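Local coordinates for protein probable zinc protease PqqL (Escherichia coli, PDB 6OFT) that probably acts as a periplasmic zinc metalloendopeptidase of the M16 family, the present chain being the first half of the whole protein, at residues Q289-Q292 against E293-S297; Y402-S405 against K406-Q410; I38-G41 against S42-E46; K444-S447 against P448-L452. All coordinates share one frame; numbering follows the deposited sequence.

All four contacts are local, between residues close in the chain. Contact 3 is the buried one: it lies in the loop between strand 31-38 and helix 52-59, in the insulinase-type M16 region that carries the predicted zinc site, and is built from polar side chains held by many partners. Contacts 1, 2 and 4 are partly buried and lie away from that site. Contacts 1 and 2 are turns near helix C-termini, related because S405, L408 and W409 pack on helix 271-296, which holds contact 1. Contact 4 is a helix start; like contact 1 it leans on helix 331-348. Aliphatic chains and arginines mark contact 1, an aromatic face contact 2, and a leucine-isoleucine staple contact 4.

Contact 1 of 4, residues Q289-Q292 against E293-S297; sequences QRLQ and ERIQS
Q289 and E293 stand one turn apart near the C-terminal end of helix 271-296, in the part of the chain assigned to the M16 inactive domain, and form an i to i+4 pair. Their side chains cross obliquely, the amide and carboxylate planes 33° apart, with Q289 CG 3.5 Å from E293 OE2. The meeting is thus between a methylene and an oxygen, and E293 OE1 has a weak hydrogen bond to Y466 OH instead. The backbone joins the same two residues, E293 N donating to Q289 O at 2.9 Å.

R290 and R294 run parallel, and R290 CD comes 3.5 Å from R294 NH2. The R290 chain bends at chi3 (-83°), which turns its guanidinium toward E354. The two guanidinium planes are almost perpendicular, at 87°, and the charged ends serve different acidic partners: R290 forms a salt bridge with E354, whereas R294 has a long, weak ion pair with E299. Long arginines suit this face because the alkyl part of R290 lies beside R294 NH2, while the two guanidinium groups turn to different acids.

The third pair is apolar. Both L291 and I295 touch I303 of strand 303-314, and branched aliphatic chains fit this buried face well. Q292 and Q296 are exposed; Q292 OE1 comes 4.0 Å from I295 CD1, a loose touch, and Q296 N bonds to Q292 O at 3.0 Å. I295 N reaches L291 O at the same 3.0 Å, while alongside this bond the methyl CD1 of I295 rests 3.9 Å from L291 CG.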
loop_
_atom_site.group_PDB
_atom_site.type_symbol
_atom_site.label_atom_id
_atom_site.label_comp_id
_atom_site.label_asym_id
_atom_site.label_seq_id
_atom_site.Cartn_x
_atom_site.Cartn_y
_atom_site.Cartn_z
ATOM N N GLN A 289 -14.665 -15.918 5.553
ATOM C CA GLN A 289 -15.078 -16.889 6.571
ATOM C C GLN A 289 -16.095 -17.861 5.966
ATOM O O GLN A 289 -15.824 -19.060 5.945
ATOM C CB GLN A 289 -15.637 -16.152 7.817
ATOM C CG GLN A 289 -16.178 -17.051 8.932
ATOM C CD GLN A 289 -16.426 -16.298 10.223
ATOM O OE1 GLN A 289 -17.558 -15.922 10.551
ATOM N NE2 GLN A 289 -15.369 -16.080 10.999
ATOM N N ARG A 290 -17.206 -17.346 5.391
ATOM C CA ARG A 290 -18.239 -18.187 4.780
ATOM C C ARG A 290 -17.705 -19.079 3.675
ATOM O O ARG A 290 -17.963 -20.274 3.716
ATOM C CB ARG A 290 -19.453 -17.383 4.304
ATOM C CG ARG A 290 -20.701 -18.257 4.312
ATOM C CD ARG A 290 -21.932 -17.513 3.902
ATOM N NE ARG A 290 -22.514 -16.771 5.015
ATOM C CZ ARG A 290 -23.573 -15.985 4.891
ATOM N NH1 ARG A 290 -24.176 -15.854 3.718
ATOM N NH2 ARG A 290 -24.040 -15.326 5.939
ATOM N N LEU A 291 -16.915 -18.527 2.729
ATOM C CA LEU A 291 -16.327 -19.314 1.643
ATOM C C LEU A 291 -15.422 -20.441 2.162
ATOM O O LEU A 291 -15.529 -21.573 1.677
ATOM C CB LEU A 291 -15.570 -18.416 0.644
ATOM C CG LEU A 291 -15.079 -19.095 -0.647
ATOM C CD1 LEU A 291 -16.243 -19.590 -1.510
ATOM C CD2 LEU A 291 -14.208 -18.160 -1.450
ATOM N N GLN A 292 -14.552 -20.137 3.149
ATOM C CA GLN A 292 -13.643 -21.114 3.752
ATOM C C GLN A 292 -14.381 -22.205 4.521
ATOM O O GLN A 292 -13.924 -23.348 4.519
ATOM C CB GLN A 292 -12.591 -20.440 4.645
ATOM C CG GLN A 292 -11.446 -19.783 3.871
ATOM C CD GLN A 292 -10.708 -20.742 2.957
ATOM O OE1 GLN A 292 -10.756 -20.622 1.725
ATOM N NE2 GLN A 292 -10.017 -21.721 3.538
ATOM N N GLU A 293 -15.523 -21.859 5.154
ATOM C CA GLU A 293 -16.369 -22.791 5.908
ATOM C C GLU A 293 -17.041 -23.764 4.938
ATOM O O GLU A 293 -17.121 -24.959 5.233
ATOM C CB GLU A 293 -17.442 -22.032 6.711
ATOM C CG GLU A 293 -16.949 -21.278 7.938
ATOM C CD GLU A 293 -17.907 -20.253 8.533
ATOM O OE1 GLU A 293 -18.759 -19.708 7.792
ATOM O OE2 GLU A 293 -17.797 -19.988 9.752
ATOM N N ARG A 294 -17.512 -23.248 3.776
ATOM C CA ARG A 294 -18.149 -24.041 2.722
ATOM C C ARG A 294 -17.143 -24.981 2.043
ATOM O O ARG A 294 -17.490 -26.125 1.747
ATOM C CB ARG A 294 -18.851 -23.140 1.694
ATOM C CG ARG A 294 -20.113 -22.469 2.233
ATOM C CD ARG A 294 -20.962 -21.869 1.131
ATOM N NE ARG A 294 -22.378 -21.872 1.498
ATOM C CZ ARG A 294 -23.154 -20.791 1.540
ATOM N NH1 ARG A 294 -24.427 -20.896 1.895
ATOM N NH2 ARG A 294 -22.664 -19.598 1.216
ATOM N N ILE A 295 -15.895 -24.524 1.834
ATOM C CA ILE A 295 -14.844 -25.344 1.215
ATOM C C ILE A 295 -14.395 -26.457 2.168
ATOM O O ILE A 295 -14.375 -27.623 1.772
ATOM C CB ILE A 295 -13.654 -24.485 0.678
ATOM C CG1 ILE A 295 -14.073 -23.680 -0.579
ATOM C CG2 ILE A 295 -12.407 -25.351 0.376
ATOM C CD1 ILE A 295 -13.200 -22.455 -0.885
ATOM N N GLN A 296 -14.043 -26.101 3.415
ATOM C CA GLN A 296 -13.566 -27.071 4.402
ATOM C C GLN A 296 -14.642 -28.071 4.830
ATOM O O GLN A 296 -14.302 -29.230 5.091
ATOM C CB GLN A 296 -12.905 -26.386 5.601
ATOM C CG GLN A 296 -11.564 -25.769 5.216
ATOM C CD GLN A 296 -10.734 -25.402 6.413
ATOM O OE1 GLN A 296 -9.964 -26.217 6.932
ATOM N NE2 GLN A 296 -10.870 -24.163 6.870
ATOM N N SER A 297 -15.935 -27.665 4.829
ATOM C CA SER A 297 -17.021 -28.596 5.156
ATOM C C SER A 297 -17.323 -29.580 4.000
ATOM O O SER A 297 -18.092 -30.517 4.194
ATOM C CB SER A 297 -18.282 -27.862 5.601
ATOM O OG SER A 297 -18.983 -27.290 4.508
#

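Contact 2 of 4, residues Y402-S405 against K406-Q410; sequences YQLS and KRLWQ
The aromatic interaction comes first: S405 lays its CB over the six-membered ring of W409, 3.5 Å from the centroid and only 8° off the ring normal, a CH-pi contact. W409 has CG anti to its carbonyl carbon (chi1 -69°), which brings the indole back along the helix beneath S405. A small serine suits this place, since the ring can come close to it, and its OG is satisfied by the carbonyl of T401. Both residues are buried, with the indole against A278 and M282 of helix 271-296.

Y402 and K406 make a looser contact. Their side chains extend in the same direction, the lysine CG over one face of the phenol and K406 CE 3.3 Å from Y402 OH.

Apolar packing joins L404 CD2 to L408 CD1 at 3.7 Å, the two leucines running alongside each other. The same L404 methyl, CD2, stands 3.5 Å from R407 NH2, whose charge is met by a salt bridge to E271.

Main-chain bonds tie these turns together: L408 N to L404 O is 2.7 Å, and W409 N to S405 O is 3.0 Å. Leucine, serine and tryptophan face the protein, while Q403, K406 and R407 face solvent. That division is characteristic of an amphipathic helix laid on a helical layer, here near the C-terminal end of helix 398-408, where the chain passes into 3-10 geometry.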
loop_
_atom_site.group_PDB
_atom_site.type_symbol
_atom_site.label_atom_id
_atom_site.label_comp_id
_atom_site.label_asym_id
_atom_site.label_seq_id
_atom_site.Cartn_x
_atom_site.Cartn_y
_atom_site.Cartn_z
ATOM N N TYR A 402 -6.712 -2.288 20.490
ATOM C CA TYR A 402 -7.506 -3.247 21.261
ATOM C C TYR A 402 -8.709 -2.598 21.992
ATOM O O TYR A 402 -9.838 -3.092 21.865
ATOM C CB TYR A 402 -6.590 -4.019 22.235
ATOM C CG TYR A 402 -7.326 -5.018 23.099
ATOM C CD1 TYR A 402 -8.028 -6.079 22.531
ATOM C CD2 TYR A 402 -7.305 -4.916 24.488
ATOM C CE1 TYR A 402 -8.712 -6.999 23.322
ATOM C CE2 TYR A 402 -7.984 -5.833 25.290
ATOM C CZ TYR A 402 -8.691 -6.871 24.700
ATOM O OH TYR A 402 -9.342 -7.792 25.478
ATOM N N GLN A 403 -8.457 -1.517 22.775
ATOM C CA GLN A 403 -9.478 -0.766 23.527
ATOM C C GLN A 403 -10.527 -0.139 22.582
ATOM O O GLN A 403 -11.727 -0.284 22.829
ATOM C CB GLN A 403 -8.831 0.325 24.396
ATOM C CG GLN A 403 -8.110 -0.186 25.647
ATOM C CD GLN A 403 -7.574 0.923 26.550
ATOM O OE1 GLN A 403 -7.502 0.774 27.777
ATOM N NE2 GLN A 403 -7.166 2.053 25.978
ATOM N N LEU A 404 -10.080 0.508 21.483
ATOM C CA LEU A 404 -10.975 1.118 20.486
ATOM C C LEU A 404 -11.885 0.089 19.851
ATOM O O LEU A 404 -13.055 0.381 19.654
ATOM C CB LEU A 404 -10.200 1.812 19.353
ATOM C CG LEU A 404 -9.790 3.258 19.512
ATOM C CD1 LEU A 404 -9.018 3.719 18.279
ATOM C CD2 LEU A 404 -10.997 4.184 19.762
ATOM N N SER A 405 -11.335 -1.086 19.474
ATOM C CA SER A 405 -12.086 -2.186 18.858
ATOM C C SER A 405 -13.137 -2.720 19.817
ATOM O O SER A 405 -14.290 -2.832 19.423
ATOM C CB SER A 405 -11.152 -3.310 18.425
ATOM O OG SER A 405 -10.198 -2.831 17.495
ATOM N N LYS A 406 -12.754 -3.001 21.089
ATOM C CA LYS A 406 -13.654 -3.480 22.146
ATOM C C LYS A 406 -14.845 -2.529 22.358
ATOM O O LYS A 406 -15.960 -2.987 22.615
ATOM C CB LYS A 406 -12.894 -3.638 23.472
ATOM C CG LYS A 406 -12.503 -5.070 23.807
ATOM C CD LYS A 406 -13.070 -5.506 25.145
ATOM C CE LYS A 406 -12.546 -6.852 25.584
ATOM N NZ LYS A 406 -13.169 -7.307 26.857
ATOM N N ARG A 407 -14.606 -1.219 22.265
ATOM C CA ARG A 407 -15.640 -0.211 22.477
ATOM C C ARG A 407 -16.411 0.187 21.197
ATOM O O ARG A 407 -17.630 0.228 21.227
ATOM C CB ARG A 407 -15.036 1.021 23.163
ATOM C CG ARG A 407 -16.023 2.172 23.368
ATOM C CD ARG A 407 -15.416 3.303 24.158
ATOM N NE ARG A 407 -14.278 3.903 23.468
ATOM C CZ ARG A 407 -14.362 4.964 22.677
ATOM N NH1 ARG A 407 -15.535 5.554 22.469
ATOM N NH2 ARG A 407 -13.278 5.447 22.092
ATOM N N LEU A 408 -15.717 0.544 20.114
ATOM C CA LEU A 408 -16.384 1.010 18.893
ATOM C C LEU A 408 -17.075 -0.088 18.078
ATOM O O LEU A 408 -18.071 0.212 17.408
ATOM C CB LEU A 408 -15.444 1.831 18.000
ATOM C CG LEU A 408 -14.918 3.143 18.617
ATOM C CD1 LEU A 408 -13.977 3.839 17.664
ATOM C CD2 LEU A 408 -16.068 4.090 19.023
ATOM N N TRP A 409 -16.578 -1.344 18.131
ATOM C CA TRP A 409 -17.202 -2.435 17.373
ATOM C C TRP A 409 -18.603 -2.788 17.877
ATOM O O TRP A 409 -19.332 -3.451 17.149
ATOM C CB TRP A 409 -16.323 -3.695 17.315
ATOM C CG TRP A 409 -15.070 -3.603 16.491
ATOM C CD1 TRP A 409 -14.714 -2.605 15.633
ATOM C CD2 TRP A 409 -14.025 -4.586 16.418
ATOM N NE1 TRP A 409 -13.515 -2.902 15.031
ATOM C CE2 TRP A 409 -13.065 -4.109 15.498
ATOM C CE3 TRP A 409 -13.807 -5.828 17.043
ATOM C CZ2 TRP A 409 -11.898 -4.820 15.196
ATOM C CZ3 TRP A 409 -12.654 -6.535 16.738
ATOM C CH2 TRP A 409 -11.710 -6.027 15.834
ATOM N N GLN A 410 -19.017 -2.306 19.075
ATOM C CA GLN A 410 -20.373 -2.589 19.563
ATOM C C GLN A 410 -21.429 -1.770 18.772
ATOM O O GLN A 410 -22.617 -2.094 18.797
ATOM C CB GLN A 410 -20.496 -2.465 21.097
ATOM C CG GLN A 410 -20.288 -1.078 21.692
ATOM C CD GLN A 410 -19.784 -1.095 23.125
ATOM O OE1 GLN A 410 -18.825 -1.794 23.487
ATOM N NE2 GLN A 410 -20.396 -0.287 23.971
#

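Contact 3 of 4, residues I38-G41 against S42-E46; sequences IHTG and SLQEE
T40 OG1 is held by two polar groups, the amide nitrogen of N198 and the amide oxygen of N231, while the methyl on the same carbon turns to Q44. This is the loop after strand 31-38 that leads to helix 52-59, the helix bearing the inverted HxxEH zinc motif of M16 peptidases. Threonine suits the place because its two branches do different work: with OG1 anti to its own carbonyl carbon (chi1 -59°), OG1 takes the asparagines and CG2 is left to pack.

The side chains of T40 and Q44 meet at about a right angle, with CG2 of T40 3.7 Å from both CB and CG of Q44. The glutamine chain bends at chi2, and its buried amide is satisfied by, among others, the carbonyl of R232. W193 of helix 183-193 touches both residues.

Between them the chain turns at G41, whose phi of -125° and psi of -150° are more easily adopted by a residue lacking a beta carbon. Residues 42-44 then follow helical angles without regular helical bonds, and S42 gives its hydroxyl to the carbonyl of R169. The carboxylate of E45 accepts the backbone amides of G51 and A53. The side chain of E45 lies about 6 Å from that of H54, a predicted zinc ligand, and could thus help position the start of that helix. Within the turn itself the bond that closes it runs from E45 N to S42 O, at 3.2 Å.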
loop_
_atom_site.group_PDB
_atom_site.type_symbol
_atom_site.label_atom_id
_atom_site.label_comp_id
_atom_site.label_asym_id
_atom_site.label_seq_id
_atom_site.Cartn_x
_atom_site.Cartn_y
_atom_site.Cartn_z
ATOM N N ILE A 38 10.175 11.522 1.648
ATOM C CA ILE A 38 9.824 12.702 0.860
ATOM C C ILE A 38 8.355 12.511 0.561
ATOM O O ILE A 38 7.997 11.496 -0.026
ATOM C CB ILE A 38 10.662 12.838 -0.459
ATOM C CG1 ILE A 38 12.189 12.537 -0.250
ATOM C CG2 ILE A 38 10.419 14.187 -1.146
ATOM C CD1 ILE A 38 12.988 13.361 0.768
ATOM N N HIS A 39 7.513 13.487 0.913
ATOM C CA HIS A 39 6.063 13.371 0.716
ATOM C C HIS A 39 5.615 13.673 -0.716
ATOM O O HIS A 39 4.515 14.223 -0.929
ATOM C CB HIS A 39 5.310 14.228 1.743
ATOM C CG HIS A 39 5.493 13.764 3.158
ATOM N ND1 HIS A 39 4.500 13.072 3.819
ATOM C CD2 HIS A 39 6.547 13.922 3.993
ATOM C CE1 HIS A 39 4.973 12.829 5.034
ATOM N NE2 HIS A 39 6.204 13.324 5.183
ATOM N N THR A 40 6.473 13.303 -1.698
ATOM C CA THR A 40 6.236 13.505 -3.125
ATOM C C THR A 40 6.770 12.297 -3.879
ATOM O O THR A 40 7.913 11.874 -3.647
ATOM C CB THR A 40 6.939 14.784 -3.636
ATOM O OG1 THR A 40 6.469 15.925 -2.930
ATOM C CG2 THR A 40 6.771 14.998 -5.160
ATOM N N GLY A 41 5.927 11.777 -4.770
ATOM C CA GLY A 41 6.220 10.691 -5.692
ATOM C C GLY A 41 5.933 11.108 -7.127
ATOM O O GLY A 41 6.042 12.283 -7.472
ATOM N N SER A 42 5.553 10.154 -7.972
ATOM C CA SER A 42 5.270 10.391 -9.387
ATOM C C SER A 42 4.015 11.222 -9.648
ATOM O O SER A 42 3.943 11.821 -10.710
ATOM C CB SER A 42 5.175 9.066 -10.136
ATOM O OG SER A 42 4.144 8.277 -9.567
ATOM N N LEU A 43 3.015 11.248 -8.718
ATOM C CA LEU A 43 1.772 12.009 -8.966
ATOM C C LEU A 43 2.034 13.477 -9.316
ATOM O O LEU A 43 1.353 14.035 -10.175
ATOM C CB LEU A 43 0.771 11.938 -7.791
ATOM C CG LEU A 43 0.133 10.590 -7.419
ATOM C CD1 LEU A 43 -0.698 10.720 -6.183
ATOM C CD2 LEU A 43 -0.707 10.024 -8.526
ATOM N N GLN A 44 3.024 14.094 -8.651
ATOM C CA GLN A 44 3.347 15.519 -8.800
ATOM C C GLN A 44 4.117 15.897 -10.049
ATOM O O GLN A 44 4.271 17.094 -10.310
ATOM C CB GLN A 44 4.083 16.030 -7.561
ATOM C CG GLN A 44 3.309 15.830 -6.262
ATOM C CD GLN A 44 1.940 16.476 -6.235
ATOM O OE1 GLN A 44 1.724 17.579 -6.740
ATOM N NE2 GLN A 44 0.983 15.792 -5.624
ATOM N N GLU A 45 4.590 14.906 -10.827
ATOM C CA GLU A 45 5.350 15.141 -12.054
ATOM C C GLU A 45 4.522 15.877 -13.107
ATOM O O GLU A 45 3.346 15.556 -13.315
ATOM C CB GLU A 45 5.820 13.811 -12.657
ATOM C CG GLU A 45 6.844 13.041 -11.836
ATOM C CD GLU A 45 7.102 11.629 -12.329
ATOM O OE1 GLU A 45 6.312 11.117 -13.156
ATOM O OE2 GLU A 45 8.110 11.032 -11.890
ATOM N N GLU A 46 5.155 16.838 -13.805
ATOM C CA GLU A 46 4.522 17.552 -14.917
ATOM C C GLU A 46 4.537 16.609 -16.130
ATOM O O GLU A 46 5.246 15.597 -16.102
ATOM C CB GLU A 46 5.268 18.869 -15.220
ATOM C CG GLU A 46 5.141 19.939 -14.138
ATOM C CD GLU A 46 3.742 20.324 -13.683
ATOM O OE1 GLU A 46 2.810 20.342 -14.520
ATOM O OE2 GLU A 46 3.584 20.616 -12.476
#

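Contact 4 of 4, residues K444-S447 against P448-L452; sequences KALS and PAAIL
A hydrophobic staple opens helix 448-459: L446, just before the N-cap residue S447, packs against I451 four places into the helix. L446 CB lies 3.7 Å from I451 CG1. The isoleucine directs that branch there because CG1 is anti to its carbonyl carbon (chi1 -71°), beside the backbone N. A450 adds a smaller touch, its CB 4.2 Å from L446 CB; a methyl is enough to meet the leucine there.

The polar part is carried by the backbone of S447. Its O accepts I451 N at 3.2 Å, nearly in line with the carbonyl, with an N-H...O angle of 157°. A450 N also approaches this O, at 3.1 Å, but the bond is weak. Although S447 holds the N-cap position, its side chain makes no capping bond. P448 follows as the first helical residue, a position where proline is well suited, since it has no N-H to satisfy there and its ring fixes phi.

The staple is covered by the fold around it. I451 faces F244 and W432 of two adjacent strands and M339 of helix 331-348, whereas L446 touches Q332 and A335 of that helix and gives its carbonyl to Q434.

Taken together, the chemistry is consistent with a helix start held by apolar packing together with one sound main-chain bond, with no help from the serine hydroxyl, while P448 and A449 remain exposed.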
loop_
_atom_site.group_PDB
_atom_site.type_symbol
_atom_site.label_atom_id
_atom_site.label_comp_id
_atom_site.label_asym_id
_atom_site.label_seq_id
_atom_site.Cartn_x
_atom_site.Cartn_y
_atom_site.Cartn_z
ATOM N N LYS A 444 -13.814 -21.554 -22.067
ATOM C CA LYS A 444 -14.754 -21.767 -20.958
ATOM C C LYS A 444 -15.177 -20.479 -20.235
ATOM O O LYS A 444 -16.221 -20.474 -19.577
ATOM C CB LYS A 444 -14.217 -22.814 -19.967
ATOM C CG LYS A 444 -14.544 -24.231 -20.444
ATOM C CD LYS A 444 -13.897 -25.317 -19.615
ATOM C CE LYS A 444 -14.252 -26.694 -20.119
ATOM N NZ LYS A 444 -13.702 -27.755 -19.235
ATOM N N ALA A 445 -14.396 -19.383 -20.383
ATOM C CA ALA A 445 -14.699 -18.092 -19.759
ATOM C C ALA A 445 -16.083 -17.578 -20.178
ATOM O O ALA A 445 -16.474 -17.712 -21.339
ATOM C CB ALA A 445 -13.620 -17.070 -20.098
ATOM N N LEU A 446 -16.841 -17.042 -19.216
ATOM C CA LEU A 446 -18.184 -16.540 -19.483
ATOM C C LEU A 446 -18.111 -15.182 -20.166
ATOM O O LEU A 446 -17.318 -14.331 -19.760
ATOM C CB LEU A 446 -18.997 -16.418 -18.173
ATOM C CG LEU A 446 -19.666 -17.676 -17.589
ATOM C CD1 LEU A 446 -18.642 -18.651 -16.973
ATOM C CD2 LEU A 446 -20.642 -17.286 -16.496
ATOM N N SER A 447 -18.942 -14.974 -21.204
ATOM C CA SER A 447 -19.042 -13.677 -21.876
ATOM C C SER A 447 -19.927 -12.771 -20.970
ATOM O O SER A 447 -20.613 -13.306 -20.092
ATOM C CB SER A 447 -19.680 -13.842 -23.255
ATOM O OG SER A 447 -18.852 -14.616 -24.110
ATOM N N PRO A 448 -19.932 -11.424 -21.131
ATOM C CA PRO A 448 -20.730 -10.572 -20.212
ATOM C C PRO A 448 -22.233 -10.872 -20.100
ATOM O O PRO A 448 -22.808 -10.648 -19.030
ATOM C CB PRO A 448 -20.492 -9.165 -20.757
ATOM C CG PRO A 448 -19.175 -9.256 -21.440
ATOM C CD PRO A 448 -19.132 -10.597 -22.059
ATOM N N ALA A 449 -22.885 -11.343 -21.194
ATOM C CA ALA A 449 -24.320 -11.631 -21.146
ATOM C C ALA A 449 -24.598 -12.856 -20.269
ATOM O O ALA A 449 -25.579 -12.862 -19.529
ATOM C CB ALA A 449 -24.879 -11.837 -22.546
ATOM N N ALA A 450 -23.696 -13.859 -20.324
ATOM C CA ALA A 450 -23.778 -15.090 -19.549
ATOM C C ALA A 450 -23.589 -14.805 -18.064
ATOM O O ALA A 450 -24.285 -15.405 -17.248
ATOM C CB ALA A 450 -22.740 -16.090 -20.036
ATOM N N ILE A 451 -22.660 -13.888 -17.712
ATOM C CA ILE A 451 -22.376 -13.497 -16.324
ATOM C C ILE A 451 -23.649 -12.913 -15.709
ATOM O O ILE A 451 -24.071 -13.343 -14.625
ATOM C CB ILE A 451 -21.167 -12.495 -16.223
ATOM C CG1 ILE A 451 -19.812 -13.191 -16.538
ATOM C CG2 ILE A 451 -21.129 -11.813 -14.842
ATOM C CD1 ILE A 451 -18.579 -12.278 -16.695
ATOM N N LEU A 452 -24.255 -11.975 -16.402
ATOM C CA LEU A 452 -25.468 -11.280 -15.904
ATOM C C LEU A 452 -26.686 -12.207 -15.948
ATOM O O LEU A 452 -27.522 -12.016 -15.109
ATOM C CB LEU A 452 -25.680 -9.971 -16.657
ATOM C CG LEU A 452 -24.575 -8.931 -16.508
ATOM C CD1 LEU A 452 -25.057 -7.572 -16.937
ATOM C CD2 LEU A 452 -24.036 -8.873 -15.089
#